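Local coordinates for salicylaldehyde dehydrogenase NahF (Pseudomonas putida, PDB 4JZ6), which probably catalyses the NAD+-dependent oxidation of salicylaldehyde to salicylate, a step of naphthalene degradation, and binds salicylaldehyde, at residues A[39-44]-A[332-337]; A[64-69]-A[214-219]; A[280-285]-A[314-319]; A[355-360]-A[379-384]. One frame throughout, in Å; residues are numbered along the deposited sequence.

Interaction 1: A[39-44]-A[332-337]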
loop_
_atom_site.group_PDB
_atom_site.type_symbol
_atom_site.label_atom_id
_atom_site.label_comp_id
_atom_site.label_asym_id
_atom_site.label_seq_id
_atom_site.Cartn_x
_atom_site.Cartn_y
_atom_site.Cartn_z
ATOM N N ARG A 39 0.106 -0.326 -34.760
ATOM C CA ARG A 39 -1.254 -0.290 -34.255
ATOM C C ARG A 39 -2.159 -0.208 -35.475
ATOM O O ARG A 39 -2.322 0.862 -36.065
ATOM C CB ARG A 39 -1.459 0.919 -33.339
ATOM C CG ARG A 39 -2.910 1.226 -32.988
ATOM C CD ARG A 39 -3.646 0.006 -32.458
ATOM N NE ARG A 39 -4.994 0.326 -31.988
ATOM C CZ ARG A 39 -5.979 -0.567 -31.893
ATOM N NH1 ARG A 39 -5.769 -1.829 -32.242
ATOM N NH2 ARG A 39 -7.177 -0.200 -31.455
ATOM N N LYS A 40 -2.712 -1.347 -35.881
ATOM C CA LYS A 40 -3.640 -1.365 -37.001
ATOM C C LYS A 40 -5.045 -1.092 -36.479
ATOM O O LYS A 40 -5.367 -1.429 -35.339
ATOM C CB LYS A 40 -3.613 -2.714 -37.723
ATOM C CG LYS A 40 -2.258 -3.133 -38.280
ATOM C CD LYS A 40 -2.325 -4.573 -38.774
ATOM C CE LYS A 40 -0.956 -5.121 -39.148
ATOM N NZ LYS A 40 -0.999 -6.602 -39.359
ATOM N N HIS A 41 -5.872 -0.470 -37.311
ATOM C CA HIS A 41 -7.273 -0.255 -36.982
ATOM C C HIS A 41 -7.950 -1.610 -36.802
ATOM O O HIS A 41 -7.778 -2.509 -37.629
ATOM C CB HIS A 41 -7.951 0.535 -38.100
ATOM C CG HIS A 41 -9.346 0.973 -37.781
ATOM N ND1 HIS A 41 -10.454 0.220 -38.100
ATOM C CD2 HIS A 41 -9.810 2.094 -37.180
ATOM C CE1 HIS A 41 -11.544 0.859 -37.711
ATOM N NE2 HIS A 41 -11.181 1.997 -37.149
ATOM N N PRO A 42 -8.714 -1.765 -35.712
ATOM C CA PRO A 42 -9.308 -3.061 -35.365
ATOM C C PRO A 42 -10.352 -3.589 -36.362
ATOM O O PRO A 42 -10.629 -4.787 -36.339
ATOM C CB PRO A 42 -9.934 -2.806 -33.991
ATOM C CG PRO A 42 -10.138 -1.343 -33.931
ATOM C CD PRO A 42 -9.019 -0.733 -34.707
ATOM N N VAL A 43 -10.915 -2.747 -37.227
ATOM C CA VAL A 43 -11.854 -3.272 -38.219
ATOM C C VAL A 43 -11.352 -3.198 -39.669
ATOM O O VAL A 43 -11.644 -4.092 -40.466
ATOM C CB VAL A 43 -13.305 -2.690 -38.064
ATOM C CG1 VAL A 43 -13.397 -1.745 -36.873
ATOM C CG2 VAL A 43 -13.785 -2.017 -39.339
ATOM N N SER A 44 -10.580 -2.163 -40.001
ATOM C CA SER A 44 -10.122 -1.964 -41.384
ATOM C C SER A 44 -8.761 -2.605 -41.644
ATOM O O SER A 44 -8.387 -2.842 -42.801
ATOM C CB SER A 44 -10.059 -0.470 -41.731
ATOM O OG SER A 44 -8.897 0.136 -41.186
ATOM N N ASP A 332 -17.850 5.015 -36.733
ATOM C CA ASP A 332 -16.418 5.163 -36.502
ATOM C C ASP A 332 -16.026 6.636 -36.437
ATOM O O ASP A 332 -16.060 7.331 -37.453
ATOM C CB ASP A 332 -15.625 4.452 -37.600
ATOM C CG ASP A 332 -14.161 4.262 -37.237
ATOM O OD1 ASP A 332 -13.644 5.035 -36.396
ATOM O OD2 ASP A 332 -13.528 3.336 -37.795
ATOM N N PRO A 333 -15.638 7.111 -35.238
ATOM C CA PRO A 333 -15.280 8.519 -35.028
ATOM C C PRO A 333 -14.157 9.027 -35.934
ATOM O O PRO A 333 -14.106 10.231 -36.190
ATOM C CB PRO A 333 -14.854 8.573 -33.551
ATOM C CG PRO A 333 -14.694 7.153 -33.110
ATOM C CD PRO A 333 -15.611 6.346 -33.978
ATOM N N CYS A 334 -13.286 8.147 -36.423
ATOM C CA CYS A 334 -12.241 8.586 -37.347
ATOM C C CYS A 334 -12.798 8.813 -38.757
ATOM O O CYS A 334 -12.138 9.417 -39.605
ATOM C CB CYS A 334 -11.052 7.613 -37.363
ATOM S SG CYS A 334 -11.275 6.093 -38.333
ATOM N N LEU A 335 -14.021 8.337 -38.994
ATOM C CA LEU A 335 -14.681 8.504 -40.290
ATOM C C LEU A 335 -15.831 9.509 -40.238
ATOM O O LEU A 335 -16.094 10.210 -41.214
ATOM C CB LEU A 335 -15.210 7.162 -40.806
ATOM C CG LEU A 335 -14.293 6.238 -41.609
ATOM C CD1 LEU A 335 -12.932 6.876 -41.887
ATOM C CD2 LEU A 335 -14.132 4.911 -40.887
ATOM N N THR A 336 -16.517 9.575 -39.101
ATOM C CA THR A 336 -17.727 10.381 -38.985
ATOM C C THR A 336 -17.961 10.806 -37.539
ATOM O O THR A 336 -17.540 10.125 -36.609
ATOM C CB THR A 336 -18.967 9.616 -39.529
ATOM O OG1 THR A 336 -20.129 10.452 -39.463
ATOM C CG2 THR A 336 -19.220 8.345 -38.738
ATOM N N GLY A 337 -18.630 11.939 -37.351
ATOM C CA GLY A 337 -18.838 12.475 -36.018
ATOM C C GLY A 337 -20.091 11.958 -35.339
ATOM O O GLY A 337 -20.846 11.174 -35.918
HETATM O O HOH W 1 -11.503 4.203 -35.224
#
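His41 and Asp332 meet where the loop after strand 36-40 faces an Asx turn between helices 311-327 and 349-362. The polar contact is the main one. NE2 of His41 donates to OD2 of Asp332 over 2.8 Å, but the bond is bent, at 122° at the hydrogen, and is weak. The two side chains reach toward each other from their two loops, and the ring and carboxylate planes differ by 22°. CG of His41 lies anti to the backbone N (chi1 -172°), which carries NE2 across to the aspartate. Water gives a second route. Water 1 sits in the ring plane, 2.9 Å from His41 NE2, and donates to Asp332 OD1 at 2.6 Å.

Bonds within each loop hold both groups. Ser44 N donates to His41 ND1 near the ring plane, consistent with the proton being on NE2. Pro42 CD lies 3.5 Å above one face of the His41 ring, toward its rim. Cys334 N donates to Asp332 OD1 and closes the Asx turn. Asp332 O accepts from both Leu335 N and Thr336 N.

The sulfur contact is looser. Cys334 SG approaches the ring obliquely and ends 4.3 Å from His41 NE2.

Interaction 2: A[64-69]-A[214-219]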
loop_
_atom_site.group_PDB
_atom_site.type_symbol
_atom_site.label_atom_id
_atom_site.label_comp_id
_atom_site.label_asym_id
_atom_site.label_seq_id
_atom_site.Cartn_x
_atom_site.Cartn_y
_atom_site.Cartn_z
ATOM N N GLN A 64 17.830 3.937 -15.694
ATOM C CA GLN A 64 19.092 4.579 -15.351
ATOM C C GLN A 64 19.003 6.089 -15.557
ATOM O O GLN A 64 19.421 6.867 -14.694
ATOM C CB GLN A 64 20.245 3.965 -16.153
ATOM C CG GLN A 64 20.583 2.534 -15.720
ATOM C CD GLN A 64 21.536 1.825 -16.671
ATOM O OE1 GLN A 64 21.769 2.276 -17.797
ATOM N NE2 GLN A 64 22.088 0.704 -16.221
ATOM N N ALA A 65 18.434 6.493 -16.689
ATOM C CA ALA A 65 18.171 7.904 -16.949
ATOM C C ALA A 65 17.318 8.517 -15.835
ATOM O O ALA A 65 17.648 9.576 -15.305
ATOM C CB ALA A 65 17.494 8.077 -18.298
ATOM N N ALA A 66 16.230 7.841 -15.478
ATOM C CA ALA A 66 15.342 8.332 -14.429
ATOM C C ALA A 66 16.070 8.459 -13.094
ATOM O O ALA A 66 15.912 9.456 -12.384
ATOM C CB ALA A 66 14.126 7.435 -14.290
ATOM N N GLU A 67 16.866 7.445 -12.759
ATOM C CA GLU A 67 17.641 7.453 -11.520
ATOM C C GLU A 67 18.606 8.632 -11.500
ATOM O O GLU A 67 18.669 9.382 -10.524
ATOM C CB GLU A 67 18.401 6.131 -11.352
ATOM C CG GLU A 67 19.341 6.077 -10.152
ATOM C CD GLU A 67 18.671 5.592 -8.877
ATOM O OE1 GLU A 67 19.377 5.021 -8.021
ATOM O OE2 GLU A 67 17.446 5.779 -8.723
ATOM N N GLU A 68 19.341 8.796 -12.596
ATOM C CA GLU A 68 20.335 9.854 -12.716
ATOM C C GLU A 68 19.715 11.241 -12.586
ATOM O O GLU A 68 20.243 12.103 -11.889
ATOM C CB GLU A 68 21.077 9.727 -14.050
ATOM C CG GLU A 68 22.100 10.825 -14.307
ATOM C CD GLU A 68 23.287 10.782 -13.350
ATOM O OE1 GLU A 68 23.522 9.726 -12.715
ATOM O OE2 GLU A 68 23.988 11.816 -13.241
ATOM N N ALA A 69 18.589 11.449 -13.257
ATOM C CA ALA A 69 17.917 12.739 -13.224
ATOM C C ALA A 69 17.367 13.032 -11.837
ATOM O O ALA A 69 17.325 14.188 -11.409
ATOM C CB ALA A 69 16.803 12.786 -14.254
ATOM N N VAL A 214 13.598 13.276 -16.513
ATOM C CA VAL A 214 12.545 13.310 -15.511
ATOM C C VAL A 214 11.354 12.465 -15.971
ATOM O O VAL A 214 10.721 11.783 -15.168
ATOM C CB VAL A 214 12.121 14.749 -15.178
ATOM C CG1 VAL A 214 11.043 14.746 -14.119
ATOM C CG2 VAL A 214 13.316 15.539 -14.686
ATOM N N LEU A 215 11.066 12.504 -17.271
ATOM C CA LEU A 215 10.067 11.620 -17.867
ATOM C C LEU A 215 10.663 10.824 -19.020
ATOM O O LEU A 215 11.216 11.389 -19.960
ATOM C CB LEU A 215 8.857 12.410 -18.364
ATOM C CG LEU A 215 7.783 11.592 -19.093
ATOM C CD1 LEU A 215 7.129 10.589 -18.152
ATOM C CD2 LEU A 215 6.736 12.500 -19.717
ATOM N N ASN A 216 10.543 9.505 -18.943
ATOM C CA ASN A 216 11.074 8.625 -19.972
ATOM C C ASN A 216 9.981 7.678 -20.465
ATOM O O ASN A 216 9.267 7.075 -19.665
ATOM C CB ASN A 216 12.278 7.852 -19.435
ATOM C CG ASN A 216 13.378 8.773 -18.917
ATOM O OD1 ASN A 216 14.303 9.124 -19.650
ATOM N ND2 ASN A 216 13.275 9.174 -17.655
ATOM N N TYR A 217 9.853 7.553 -21.783
ATOM C CA TYR A 217 8.700 6.889 -22.383
ATOM C C TYR A 217 9.067 5.608 -23.118
ATOM O O TYR A 217 9.980 5.585 -23.942
ATOM C CB TYR A 217 7.981 7.863 -23.324
ATOM C CG TYR A 217 6.931 7.246 -24.225
ATOM C CD1 TYR A 217 6.981 7.426 -25.604
ATOM C CD2 TYR A 217 5.882 6.496 -23.700
ATOM C CE1 TYR A 217 6.019 6.874 -26.439
ATOM C CE2 TYR A 217 4.913 5.936 -24.533
ATOM C CZ TYR A 217 4.988 6.132 -25.900
ATOM O OH TYR A 217 4.035 5.582 -26.729
ATOM N N LEU A 218 8.337 4.542 -22.814
ATOM C CA LEU A 218 8.562 3.252 -23.446
ATOM C C LEU A 218 7.253 2.675 -23.957
ATOM O O LEU A 218 6.209 2.795 -23.308
ATOM C CB LEU A 218 9.173 2.267 -22.455
ATOM C CG LEU A 218 10.552 2.568 -21.881
ATOM C CD1 LEU A 218 10.785 1.660 -20.696
ATOM C CD2 LEU A 218 11.618 2.361 -22.932
ATOM N N ASN A 219 7.313 2.052 -25.128
ATOM C CA ASN A 219 6.186 1.299 -25.648
ATOM C C ASN A 219 6.705 0.068 -26.370
ATOM O O ASN A 219 7.865 0.031 -26.789
ATOM C CB ASN A 219 5.339 2.160 -26.582
ATOM C CG ASN A 219 3.864 1.845 -26.475
ATOM O OD1 ASN A 219 3.484 0.715 -26.163
ATOM N ND2 ASN A 219 3.020 2.845 -26.721
#
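The flat amide of Asn216 meets two methyls of helix 56-73, both from one side and above its plane, not in it. Its OD1 lies 3.6 Å from Ala65 CB. Its ND2 lies 3.9 Å from Ala66 CB and equally far from Ala66 N. No hydrogen bond crosses this contact. Asn25 N donates to OD1, and ND2 makes a weak bond to Gly213 O. Together these bonds probably fix which end of the amide faces which alanine. CG stands beside the backbone N and anti to the carbonyl carbon (chi1 -57°), and CB points toward the helix.

One helical turn on, Ala69 CB approaches Val214 N at 4.0 Å. The valine CB points away from the helix, and its CG2 reaches the same methyl only at 4.5 Å. The backbones come close here, with Ala66 CA 5.8 Å from Val214 CA.

Ala65 also touches Ile24, and Ala66 touches Val187 of the neighbouring strand. Strand 215-218 is the last parallel strand of its sheet, and Tyr217 bonds through its backbone to Phe23 beyond it. Helix 56-73 packs there on one face of the Rossmann-like, NAD-binding sheet of the aldehyde dehydrogenase fold.

Interaction 3: A[280-285]-A[314-319]. With SO4 (sulfate ion), chain E.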
loop_
_atom_site.group_PDB
_atom_site.type_symbol
_atom_site.label_atom_id
_atom_site.label_comp_id
_atom_site.label_asym_id
_atom_site.label_seq_id
_atom_site.Cartn_x
_atom_site.Cartn_y
_atom_site.Cartn_z
ATOM N N ALA A 280 -36.733 5.592 -7.092
ATOM C CA ALA A 280 -35.914 6.399 -7.989
ATOM C C ALA A 280 -36.681 7.321 -8.938
ATOM O O ALA A 280 -37.790 7.018 -9.368
ATOM C CB ALA A 280 -34.968 5.500 -8.773
ATOM N N ASP A 281 -36.069 8.465 -9.233
ATOM C CA ASP A 281 -36.468 9.310 -10.341
ATOM C C ASP A 281 -36.047 8.541 -11.591
ATOM O O ASP A 281 -34.882 8.579 -11.980
ATOM C CB ASP A 281 -35.728 10.647 -10.242
ATOM C CG ASP A 281 -36.091 11.627 -11.358
ATOM O OD1 ASP A 281 -36.614 11.209 -12.417
ATOM O OD2 ASP A 281 -35.823 12.836 -11.174
ATOM N N ILE A 282 -36.987 7.826 -12.203
ATOM C CA ILE A 282 -36.671 6.938 -13.320
ATOM C C ILE A 282 -36.088 7.686 -14.520
ATOM O O ILE A 282 -35.155 7.205 -15.171
ATOM C CB ILE A 282 -37.898 6.113 -13.743
ATOM C CG1 ILE A 282 -38.402 5.296 -12.558
ATOM C CG2 ILE A 282 -37.564 5.183 -14.903
ATOM C CD1 ILE A 282 -39.623 4.479 -12.879
ATOM N N ASN A 283 -36.632 8.864 -14.806
ATOM C CA ASN A 283 -36.060 9.723 -15.835
ATOM C C ASN A 283 -34.570 9.952 -15.586
ATOM O O ASN A 283 -33.733 9.668 -16.444
ATOM C CB ASN A 283 -36.795 11.062 -15.882
ATOM C CG ASN A 283 -36.164 12.038 -16.858
ATOM O OD1 ASN A 283 -35.458 12.969 -16.459
ATOM N ND2 ASN A 283 -36.411 11.826 -18.146
ATOM N N ALA A 284 -34.252 10.443 -14.392
ATOM C CA ALA A 284 -32.882 10.760 -14.023
ATOM C C ALA A 284 -31.975 9.530 -14.035
ATOM O O ALA A 284 -30.805 9.615 -14.417
ATOM C CB ALA A 284 -32.848 11.431 -12.662
ATOM N N ALA A 285 -32.514 8.391 -13.611
ATOM C CA ALA A 285 -31.721 7.171 -13.525
ATOM C C ALA A 285 -31.414 6.621 -14.911
ATOM O O ALA A 285 -30.297 6.169 -15.171
ATOM C CB ALA A 285 -32.421 6.127 -12.678
ATOM N N ALA A 314 -38.589 -2.239 -12.214
ATOM C CA ALA A 314 -37.745 -2.808 -13.268
ATOM C C ALA A 314 -38.313 -2.745 -14.688
ATOM O O ALA A 314 -37.665 -2.215 -15.592
ATOM C CB ALA A 314 -37.386 -4.240 -12.924
ATOM N N ASP A 315 -39.503 -3.308 -14.882
ATOM C CA ASP A 315 -40.125 -3.349 -16.204
ATOM C C ASP A 315 -40.225 -1.969 -16.844
ATOM O O ASP A 315 -39.943 -1.806 -18.034
ATOM C CB ASP A 315 -41.514 -3.989 -16.136
ATOM C CG ASP A 315 -41.460 -5.501 -16.045
ATOM O OD1 ASP A 315 -40.472 -6.094 -16.525
ATOM O OD2 ASP A 315 -42.414 -6.098 -15.503
ATOM N N GLU A 316 -40.623 -0.977 -16.055
ATOM C CA GLU A 316 -40.770 0.378 -16.565
ATOM C C GLU A 316 -39.407 0.969 -16.885
ATOM O O GLU A 316 -39.207 1.544 -17.954
ATOM C CB GLU A 316 -41.498 1.256 -15.554
ATOM C CG GLU A 316 -41.672 2.699 -15.988
ATOM C CD GLU A 316 -42.244 3.569 -14.879
ATOM O OE1 GLU A 316 -42.662 3.017 -13.833
ATOM O OE2 GLU A 316 -42.269 4.808 -15.048
ATOM N N PHE A 317 -38.469 0.816 -15.953
ATOM C CA PHE A 317 -37.115 1.333 -16.128
ATOM C C PHE A 317 -36.418 0.714 -17.332
ATOM O O PHE A 317 -35.778 1.419 -18.117
ATOM C CB PHE A 317 -36.272 1.087 -14.876
ATOM C CG PHE A 317 -34.812 1.375 -15.068
ATOM C CD1 PHE A 317 -34.325 2.663 -14.920
ATOM C CD2 PHE A 317 -33.926 0.359 -15.400
ATOM C CE1 PHE A 317 -32.983 2.933 -15.102
ATOM C CE2 PHE A 317 -32.586 0.621 -15.586
ATOM C CZ PHE A 317 -32.111 1.908 -15.435
ATOM N N VAL A 318 -36.525 -0.605 -17.459
ATOM C CA VAL A 318 -35.898 -1.318 -18.565
ATOM C C VAL A 318 -36.462 -0.846 -19.904
ATOM O O VAL A 318 -35.723 -0.673 -20.871
ATOM C CB VAL A 318 -36.046 -2.856 -18.420
ATOM C CG1 VAL A 318 -35.606 -3.572 -19.689
ATOM C CG2 VAL A 318 -35.241 -3.357 -17.236
ATOM N N ALA A 319 -37.768 -0.609 -19.947
ATOM C CA ALA A 319 -38.408 -0.139 -21.172
ATOM C C ALA A 319 -37.842 1.207 -21.636
ATOM O O ALA A 319 -37.511 1.376 -22.809
ATOM C CB ALA A 319 -39.916 -0.059 -20.994
HETATM S S SO4 E . -40.281 9.281 -12.781
HETATM O O1 SO4 E . -41.425 8.405 -13.029
HETATM O O2 SO4 E . -40.739 10.465 -12.059
HETATM O O3 SO4 E . -39.313 8.555 -11.966
HETATM O O4 SO4 E . -39.659 9.689 -14.042
#
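Phe317 and Ile282 form the tight, buried part of this contact. The ring of Phe317 enters the angle between Ile282 and Ala285. Ile282 CG2 and Ala285 C meet it at its edge, CG2 at 4.1 Å from Phe317 CD1. Ala285 CB also lies 4.0 Å from Phe317 CE1. CG of Phe317 is anti to the backbone N (chi1 170°), which swings the ring toward the other helix although CB does not point there. Val309 of strand 306-310 packs on Phe317, and Phe429 of strand 425-429 on Ala285.

The outer side is more open and polar. The extended Glu316 brings its carboxylate against the tip of Ile282. Ile282 CD1 lies 3.4 Å from Glu316 CD, over the flat of the carboxylate. This is van der Waals contact; the charge of Glu316 is paired with Arg320. A sulfate, probably from the crystallisation liquor, sits at the start of helix 282-294. Asn283 N donates to its O4 at 3.2 Å. Ile282 N points to O3, but at a length too short to trust. Arg320 and Arg431 also bind the anion.

Asp281 is the N-cap, its OD1 accepting from Ala284 N at 172°. Phe494 of the second subunit packs on Asp281 and Ala284. Helix 282-294 forms the beta-alpha-beta crossover from strand 273-276 to strand 306-310, and helix 311-327 packs beside it on the seven-stranded sheet of the catalytic domain.

Interaction 4: A[355-360]-A[379-384]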
loop_
_atom_site.group_PDB
_atom_site.type_symbol
_atom_site.label_atom_id
_atom_site.label_comp_id
_atom_site.label_asym_id
_atom_site.label_seq_id
_atom_site.Cartn_x
_atom_site.Cartn_y
_atom_site.Cartn_z
ATOM N N GLY A 355 -18.460 -15.002 -25.584
ATOM C CA GLY A 355 -18.355 -16.092 -24.629
ATOM C C GLY A 355 -19.235 -15.808 -23.426
ATOM O O GLY A 355 -20.006 -16.662 -22.990
ATOM N N LEU A 356 -19.131 -14.588 -22.906
ATOM C CA LEU A 356 -19.969 -14.132 -21.802
ATOM C C LEU A 356 -21.447 -14.076 -22.206
ATOM O O LEU A 356 -22.330 -14.443 -21.428
ATOM C CB LEU A 356 -19.506 -12.751 -21.323
ATOM C CG LEU A 356 -18.343 -12.628 -20.328
ATOM C CD1 LEU A 356 -18.744 -13.172 -18.974
ATOM C CD2 LEU A 356 -17.085 -13.324 -20.810
ATOM N N PHE A 357 -21.693 -13.617 -23.431
ATOM C CA PHE A 357 -23.036 -13.448 -23.980
ATOM C C PHE A 357 -23.752 -14.799 -24.123
ATOM O O PHE A 357 -24.885 -14.958 -23.663
ATOM C CB PHE A 357 -22.917 -12.745 -25.337
ATOM C CG PHE A 357 -24.199 -12.141 -25.857
ATOM C CD1 PHE A 357 -25.362 -12.886 -25.957
ATOM C CD2 PHE A 357 -24.220 -10.822 -26.284
ATOM C CE1 PHE A 357 -26.528 -12.325 -26.454
ATOM C CE2 PHE A 357 -25.381 -10.253 -26.785
ATOM C CZ PHE A 357 -26.536 -11.005 -26.868
ATOM N N LYS A 358 -23.099 -15.761 -24.768
ATOM C CA LYS A 358 -23.692 -17.080 -24.964
ATOM C C LYS A 358 -24.032 -17.734 -23.632
ATOM O O LYS A 358 -25.119 -18.288 -23.465
ATOM C CB LYS A 358 -22.761 -17.996 -25.765
ATOM C CG LYS A 358 -23.346 -19.387 -26.000
ATOM C CD LYS A 358 -22.328 -20.382 -26.559
ATOM C CE LYS A 358 -22.985 -21.740 -26.827
ATOM N NZ LYS A 358 -22.024 -22.771 -27.319
ATOM N N ASP A 359 -23.096 -17.665 -22.689
ATOM C CA ASP A 359 -23.284 -18.274 -21.377
ATOM C C ASP A 359 -24.525 -17.728 -20.680
ATOM O O ASP A 359 -25.362 -18.493 -20.200
ATOM C CB ASP A 359 -22.053 -18.059 -20.495
ATOM C CG ASP A 359 -22.268 -18.540 -19.073
ATOM O OD1 ASP A 359 -22.000 -19.731 -18.800
ATOM O OD2 ASP A 359 -22.716 -17.731 -18.232
ATOM N N ALA A 360 -24.631 -16.404 -20.631
ATOM C CA ALA A 360 -25.799 -15.743 -20.064
ATOM C C ALA A 360 -27.070 -16.163 -20.793
ATOM O O ALA A 360 -28.064 -16.530 -20.166
ATOM C CB ALA A 360 -25.632 -14.235 -20.123
ATOM N N PRO A 379 -23.424 -3.724 -31.595
ATOM C CA PRO A 379 -24.494 -2.771 -31.285
ATOM C C PRO A 379 -24.646 -2.614 -29.779
ATOM O O PRO A 379 -24.237 -3.507 -29.035
ATOM C CB PRO A 379 -25.739 -3.440 -31.872
ATOM C CG PRO A 379 -25.400 -4.892 -31.960
ATOM C CD PRO A 379 -23.936 -4.955 -32.227
ATOM N N ALA A 380 -25.204 -1.491 -29.337
ATOM C CA ALA A 380 -25.485 -1.301 -27.920
ATOM C C ALA A 380 -26.418 -2.411 -27.449
ATOM O O ALA A 380 -27.496 -2.609 -28.010
ATOM C CB ALA A 380 -26.103 0.057 -27.674
ATOM N N THR A 381 -25.989 -3.142 -26.427
ATOM C CA THR A 381 -26.694 -4.340 -25.994
ATOM C C THR A 381 -27.037 -4.307 -24.500
ATOM O O THR A 381 -26.196 -3.971 -23.672
ATOM C CB THR A 381 -25.855 -5.600 -26.307
ATOM O OG1 THR A 381 -25.532 -5.630 -27.704
ATOM C CG2 THR A 381 -26.612 -6.863 -25.949
ATOM N N ILE A 382 -28.278 -4.650 -24.167
ATOM C CA ILE A 382 -28.700 -4.774 -22.774
ATOM C C ILE A 382 -29.294 -6.162 -22.521
ATOM O O ILE A 382 -30.185 -6.607 -23.251
ATOM C CB ILE A 382 -29.760 -3.719 -22.391
ATOM C CG1 ILE A 382 -29.275 -2.306 -22.715
ATOM C CG2 ILE A 382 -30.104 -3.821 -20.923
ATOM C CD1 ILE A 382 -30.357 -1.262 -22.588
ATOM N N LEU A 383 -28.793 -6.846 -21.495
ATOM C CA LEU A 383 -29.337 -8.141 -21.097
ATOM C C LEU A 383 -30.138 -7.977 -19.807
ATOM O O LEU A 383 -29.679 -7.333 -18.857
ATOM C CB LEU A 383 -28.222 -9.174 -20.911
ATOM C CG LEU A 383 -27.311 -9.421 -22.117
ATOM C CD1 LEU A 383 -26.235 -10.444 -21.797
ATOM C CD2 LEU A 383 -28.132 -9.878 -23.284
ATOM N N ASP A 384 -31.340 -8.548 -19.788
ATOM C CA ASP A 384 -32.225 -8.464 -18.630
ATOM C C ASP A 384 -32.360 -9.833 -17.966
ATOM O O ASP A 384 -32.086 -10.861 -18.592
ATOM C CB ASP A 384 -33.605 -7.964 -19.056
ATOM C CG ASP A 384 -34.456 -7.508 -17.879
ATOM O OD1 ASP A 384 -34.032 -7.696 -16.716
ATOM O OD2 ASP A 384 -35.557 -6.970 -18.120
#
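Phe357 meets Thr381 and Leu383, two strand residues whose CB atoms both point toward helix 349-362. Its CE2 touches the methyl branch of the threonine, CG2, at 3.7 Å; this approach is oblique to the ring. Leu383 sends its CD2 over one ring face, 4.1 Å from Phe357 CZ. The other leucine branch turns to the next helical turn, where CD1 meets Ala360 CB at 4.2 Å. The fork of Leu383 therefore touches both the ring and the alanine. The contact is apolar and buried, and no hydrogen bond crosses it.

Torsions set these groups. Phe357 CG is anti to the backbone N (chi1 -163°), which carries the ring toward the strand although CB is not directed at it. In Thr381 the methyl takes the branch anti to the backbone N and faces the ring, while OG1 takes the other branch, with Gly371 O and Pro379 O both in reach of its single proton.

Helix and strand run in nearly the same sense, their segment axes 30° apart and 10.9 Å at closest approach. The helix covers one face of the seven-stranded sheet of the catalytic domain. The chain leaves it through edge strand 366-369 and returns antiparallel as strand 381-384.

Neighbouring strands complete the layer. Val367 touches Phe357 and Leu383, and Ile401 touches Phe357 and Thr381. Met372 also packs on the ring. Ile382, between the two contact residues, packs on Phe321 and Thr325 of helix 311-327. Asp384 ends the strand in a salt bridge with Arg406.

In the fold
Interactions 3 and 4 are the close pair. Their centres are about 20 Å apart, and they touch where Val318 CG2 packs 3.7 Å from Asp384 OD2. Arg406 joins them too, forming salt bridges with Asp315 and Asp384. Both belong to the seven-stranded sheet. Interaction 1 lies about 24 Å from interaction 4, centre to centre, and ties the loop between helices 311-327 and 349-362 to the N-terminal part of the chain. Interaction 2 belongs to the six-stranded sheet, on the opposite side of the chain centre from interactions 3 and 4; its centre is about 51 Å from that of interaction 3. All four lie away from both salicylaldehyde sites, at Cys301 and at Tyr471, and from the predicted active-site Glu267.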